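Long-range contacts in double Glycine Motif Protease domain from AMS/PCAT Transporter (Lachnospiraceae bacterium C6A11, PDB 6MPZ), which probably cleaves the leader from precursor peptides after a double-glycine motif, as the papain-like cysteine peptidase domain of a peptide-exporting transporter: residues Ala33-Tyr38 / Thr90-Ile95; Leu73-Tyr78 / Leu139-Thr144. One frame throughout, in Å; residues are numbered along the deposited sequence.

Interaction 1 (Ala33-Tyr38 / Thr90-Ile95)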
# COMPACT_ATOMS: atom_id res chain seq x y z
N ALA A 33 1.23 -5.89 5.60
CA ALA A 33 1.56 -7.32 5.83
C ALA A 33 1.80 -8.02 4.49
O ALA A 33 2.82 -8.71 4.31
CB ALA A 33 0.46 -8.02 6.66
N MET A 34 0.90 -7.76 3.53
CA MET A 34 1.03 -8.21 2.12
C MET A 34 2.30 -7.73 1.47
O MET A 34 2.96 -8.54 0.79
CB MET A 34 -0.17 -7.77 1.29
CG MET A 34 -1.40 -8.51 1.63
SD MET A 34 -2.95 -8.22 0.69
CE MET A 34 -3.61 -6.79 1.49
N VAL A 35 2.67 -6.45 1.65
CA VAL A 35 3.96 -5.94 1.12
C VAL A 35 5.16 -6.66 1.75
O VAL A 35 6.08 -7.07 1.05
CB VAL A 35 4.14 -4.39 1.22
CG1 VAL A 35 5.53 -3.97 0.74
CG2 VAL A 35 3.13 -3.66 0.38
N LEU A 36 5.14 -6.82 3.07
CA LEU A 36 6.14 -7.60 3.79
C LEU A 36 6.27 -9.06 3.29
O LEU A 36 7.38 -9.56 3.09
CB LEU A 36 5.84 -7.58 5.29
CG LEU A 36 6.12 -6.19 5.94
CD1 LEU A 36 5.45 -6.08 7.32
CD2 LEU A 36 7.63 -5.90 6.01
N ALA A 37 5.13 -9.70 3.04
CA ALA A 37 5.07 -11.06 2.53
C ALA A 37 5.65 -11.17 1.11
O ALA A 37 6.29 -12.16 0.81
CB ALA A 37 3.64 -11.58 2.58
N TYR A 38 5.46 -10.15 0.26
CA TYR A 38 6.07 -10.10 -1.08
C TYR A 38 7.60 -10.16 -0.98
O TYR A 38 8.26 -10.85 -1.78
CB TYR A 38 5.63 -8.84 -1.86
CG TYR A 38 6.31 -8.63 -3.20
CD1 TYR A 38 5.84 -9.25 -4.37
CD2 TYR A 38 7.46 -7.84 -3.31
CE1 TYR A 38 6.47 -9.04 -5.61
CE2 TYR A 38 8.11 -7.64 -4.53
CZ TYR A 38 7.64 -8.25 -5.68
OH TYR A 38 8.30 -7.99 -6.86
N THR A 90 5.87 1.67 -8.79
CA THR A 90 6.47 0.36 -8.72
C THR A 90 5.60 -0.47 -7.80
O THR A 90 4.91 0.09 -6.94
CB THR A 90 7.90 0.45 -8.19
OG1 THR A 90 7.89 0.78 -6.78
CG2 THR A 90 8.63 1.52 -8.96
N PHE A 91 5.64 -1.79 -7.99
CA PHE A 91 4.67 -2.72 -7.40
C PHE A 91 5.33 -3.85 -6.63
O PHE A 91 6.40 -4.32 -7.02
CB PHE A 91 3.70 -3.22 -8.46
CG PHE A 91 3.21 -2.13 -9.36
CD1 PHE A 91 2.30 -1.20 -8.90
CD2 PHE A 91 3.71 -1.98 -10.67
CE1 PHE A 91 1.87 -0.14 -9.72
CE2 PHE A 91 3.29 -0.92 -11.49
CZ PHE A 91 2.36 -0.00 -11.01
N PRO A 92 4.76 -4.26 -5.49
CA PRO A 92 3.51 -3.69 -4.94
C PRO A 92 3.75 -2.33 -4.26
O PRO A 92 4.90 -2.00 -3.89
CB PRO A 92 3.12 -4.74 -3.89
CG PRO A 92 4.44 -5.18 -3.36
CD PRO A 92 5.34 -5.24 -4.57
N CYS A 93 2.70 -1.57 -4.13
CA CYS A 93 2.71 -0.29 -3.40
C CYS A 93 1.37 -0.21 -2.68
O CYS A 93 0.40 -0.94 -3.04
CB CYS A 93 2.88 0.94 -4.35
SG CYS A 93 1.59 1.12 -5.65
N ILE A 94 1.28 0.67 -1.69
CA ILE A 94 0.03 0.85 -0.95
C ILE A 94 -0.57 2.17 -1.40
O ILE A 94 0.16 3.17 -1.50
CB ILE A 94 0.27 0.83 0.61
CG1 ILE A 94 0.78 -0.55 1.07
CG2 ILE A 94 -1.03 1.14 1.33
CD1 ILE A 94 1.21 -0.67 2.53
N ILE A 95 -1.89 2.17 -1.64
CA ILE A 95 -2.56 3.35 -2.09
C ILE A 95 -3.79 3.62 -1.23
O ILE A 95 -4.45 2.68 -0.76
CB ILE A 95 -2.94 3.32 -3.60
CG1 ILE A 95 -3.95 2.21 -3.94
CG2 ILE A 95 -1.70 3.18 -4.43
CD1 ILE A 95 -4.56 2.26 -5.34
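In the papain-like fold of the C39 peptidases the long helix carrying the probable nucleophilic cysteine packs against an antiparallel sheet, and Ala33-Tyr38 and Thr90-Ile95 are one place where the two meet. Here the last turns of helix 27-38 lie over the loop that leads into strand 93-97. The contact is small, 222 Å² in all, and essentially apolar, with the closest pair of CA atoms, Val35 and Pro92, still 6.5 Å apart.

Its aliphatic part belongs to Val35. With chi1 at 176°, CG1 stands anti to the backbone N, which leaves CG2 anti to the carbonyl carbon and directed at the strand. Val35 CG2 lies 4.0 Å from Ile94 CG1, the two side chains crossing obliquely. Val35 CG2 also reaches Pro92 CG, at 4.2 Å, so one branch of the valine serves both partners. Ile94 leaves its backbone to one side of the helix, but its extended outer chain brings CG1 and CD1 round to Val35. Phe141 covers Val35 from strand 137-142, and Val104 backs Pro92 from strand 101-109.

The aromatic part is a CH-pi contact between Tyr38 and Pro92. Tyr38 has CG anti to its backbone N (chi1 174°), which swings the ring out alongside the loop so that it presents a face to the proline. The peptide bond before Pro92 is cis, and Phe91 on its other side sends its ring away from the helix. The phenol's polar end is held by Gln7: the main-chain O of Gln7 is hydrogen-bonded to Tyr38 OH. Over the ring centre sits Pro92 CD, 3.6 Å from the Tyr38 centroid and only 12° off the ring normal.

Interaction 2 (Leu73-Tyr78 / Leu139-Thr144)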
# COMPACT_ATOMS: atom_id res chain seq x y z
N LEU A 73 12.67 -2.07 5.00
CA LEU A 73 12.32 -1.52 3.70
C LEU A 73 12.56 -0.02 3.65
O LEU A 73 12.27 0.70 4.61
CB LEU A 73 10.84 -1.81 3.40
CG LEU A 73 10.41 -3.27 3.27
CD1 LEU A 73 8.91 -3.34 3.10
CD2 LEU A 73 11.10 -3.90 2.09
N GLU A 74 13.07 0.46 2.53
CA GLU A 74 13.06 1.88 2.27
C GLU A 74 11.61 2.20 1.85
O GLU A 74 10.99 1.44 1.09
CB GLU A 74 14.04 2.23 1.16
CG GLU A 74 14.32 3.70 1.10
CD GLU A 74 14.55 4.21 -0.31
OE1 GLU A 74 15.40 3.64 -1.03
OE2 GLU A 74 13.85 5.17 -0.67
N ALA A 75 11.08 3.30 2.37
CA ALA A 75 9.70 3.68 2.17
C ALA A 75 9.50 5.20 1.98
O ALA A 75 9.90 5.99 2.86
CB ALA A 75 8.89 3.19 3.37
N LYS A 76 8.80 5.58 0.91
CA LYS A 76 8.51 6.97 0.59
C LYS A 76 7.05 7.17 0.21
O LYS A 76 6.45 6.30 -0.39
CB LYS A 76 9.41 7.41 -0.56
CG LYS A 76 10.87 7.61 -0.12
CD LYS A 76 11.73 8.27 -1.18
CE LYS A 76 12.18 7.33 -2.29
NZ LYS A 76 13.59 7.55 -2.77
N GLY A 77 6.50 8.31 0.59
CA GLY A 77 5.12 8.71 0.25
C GLY A 77 5.06 9.76 -0.87
O GLY A 77 5.66 10.82 -0.77
N TYR A 78 4.27 9.47 -1.90
CA TYR A 78 4.09 10.38 -3.00
C TYR A 78 2.63 10.71 -3.18
O TYR A 78 1.76 9.91 -2.88
CB TYR A 78 4.54 9.71 -4.29
CG TYR A 78 6.03 9.55 -4.47
CD1 TYR A 78 6.66 8.44 -4.01
CD2 TYR A 78 6.77 10.50 -5.14
CE1 TYR A 78 8.02 8.26 -4.20
CE2 TYR A 78 8.13 10.33 -5.34
CZ TYR A 78 8.73 9.20 -4.87
OH TYR A 78 10.08 9.03 -5.05
N LEU A 139 2.21 4.85 -1.33
CA LEU A 139 3.38 4.54 -0.55
C LEU A 139 4.15 3.52 -1.36
O LEU A 139 3.60 2.51 -1.72
CB LEU A 139 2.99 4.00 0.84
CG LEU A 139 1.88 4.80 1.59
CD1 LEU A 139 1.44 4.11 2.87
CD2 LEU A 139 2.27 6.26 1.82
N ILE A 140 5.44 3.81 -1.58
CA ILE A 140 6.31 3.17 -2.52
C ILE A 140 7.45 2.59 -1.70
O ILE A 140 7.98 3.25 -0.80
CB ILE A 140 6.80 4.23 -3.55
CG1 ILE A 140 5.65 4.65 -4.49
CG2 ILE A 140 8.04 3.76 -4.33
CD1 ILE A 140 5.41 3.66 -5.62
N PHE A 141 7.79 1.32 -1.97
CA PHE A 141 8.73 0.58 -1.13
C PHE A 141 9.82 -0.02 -1.98
O PHE A 141 9.59 -0.36 -3.14
CB PHE A 141 8.03 -0.54 -0.34
CG PHE A 141 6.88 -0.05 0.51
CD1 PHE A 141 7.10 0.46 1.77
CD2 PHE A 141 5.58 -0.12 0.04
CE1 PHE A 141 6.05 0.92 2.53
CE2 PHE A 141 4.54 0.34 0.82
CZ PHE A 141 4.77 0.84 2.05
N LYS A 142 10.99 -0.16 -1.38
CA LYS A 142 12.17 -0.69 -2.04
C LYS A 142 12.96 -1.41 -0.93
O LYS A 142 12.98 -0.95 0.22
CB LYS A 142 12.96 0.48 -2.66
CG LYS A 142 14.44 0.31 -2.96
CD LYS A 142 14.90 0.76 -4.36
CE LYS A 142 14.71 -0.40 -5.33
NZ LYS A 142 15.19 -0.19 -6.73
N PRO A 143 13.59 -2.56 -1.25
CA PRO A 143 14.46 -3.21 -0.27
C PRO A 143 15.74 -2.44 0.08
O PRO A 143 16.14 -1.52 -0.62
CB PRO A 143 14.81 -4.56 -0.92
CG PRO A 143 14.38 -4.47 -2.30
CD PRO A 143 13.36 -3.41 -2.42
N THR A 144 16.44 -2.95 1.10
CA THR A 144 17.10 -2.18 2.17
C THR A 144 18.31 -1.33 1.80
O THR A 144 18.20 -0.11 1.79
CB THR A 144 17.51 -3.10 3.37
OG1 THR A 144 18.90 -3.45 3.28
CG2 THR A 144 16.69 -4.42 3.49
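Strands 74-78 and 139-142 run antiparallel at 157°, forming one edge of the sheet of this papain-like domain, and they bury 515 Å² between the two segments. Two hydrogen-bonded pairs, Glu74 with Lys142 and Lys76 with Ile140, alternate with the non-hydrogen-bonded pairs Ala75-Phe141 and Gly77-Leu139. The bond from Lys76 N to Ile140 O is the straightest, 3.0 Å long with 170° at the hydrogen. At the other end Glu74 N to Lys142 O is shorter, 2.7 Å, yet bent to 137°.

The tight side is the one bearing Ala75, Phe141 and Leu139. Phe141 has CG anti to its carbonyl carbon, and its ring meets the alanine directly, Phe141 CD1 lying 3.6 Å from Ala75 CB. Leu73 CD1 adds a looser touch at 4.4 Å from Phe141 CD1. Farther along, Leu139 CD2 comes to 4.1 Å from Gly77 CA, where the glycine offers only its backbone.

The reverse side is more open and largely polar. The side chains of Glu74 and Lys142 run alongside each other in the same direction, but their charged ends stay apart; Glu74 OE2 instead forms a salt bridge with Lys76 NZ, 3.2 Å away on its own strand, whose hydrogen bond is weak. Tyr78 and Ile140 provide the apolar patch, crossing at about a right angle with Tyr78 CD1 4.0 Å from Ile140 CG1.

Strand 74-79 is outermost in the chain's own sheet, and its far edge receives the bound leader peptide: Gly77 hydrogen-bonds to it through the backbone, while Lys76 and Tyr78 pack on its main chain. Ala75, Leu139 and Phe141 are covered by helix 61-70 through Leu65 and Ala68, helix 27-38 reaches Phe141 through Val35, and strand 93-97 flanks 137-142 on its other side.

Along the chain the segments alternate, 33-38, 73-78, 90-95, 139-144, so the two contacts interlock, with centres about 10 Å apart. They share the sheet in which strand 137-142 lies between 74-79 and 93-97. A probable hydrogen bond of 2.7 Å joins Ile94 O of interaction 1 to Leu139 N of interaction 2, and Phe141 CE2 packs 3.9 Å from Ile94 CG1. Interaction 1 packs the end of the helix that probably carries the catalytic cysteine against the entry to strand 93-97; interaction 2 builds the edge on which the leader peptide is bound. Strand 137-142 thus lies between the strand packed on that helix and the edge strand that meets the peptide.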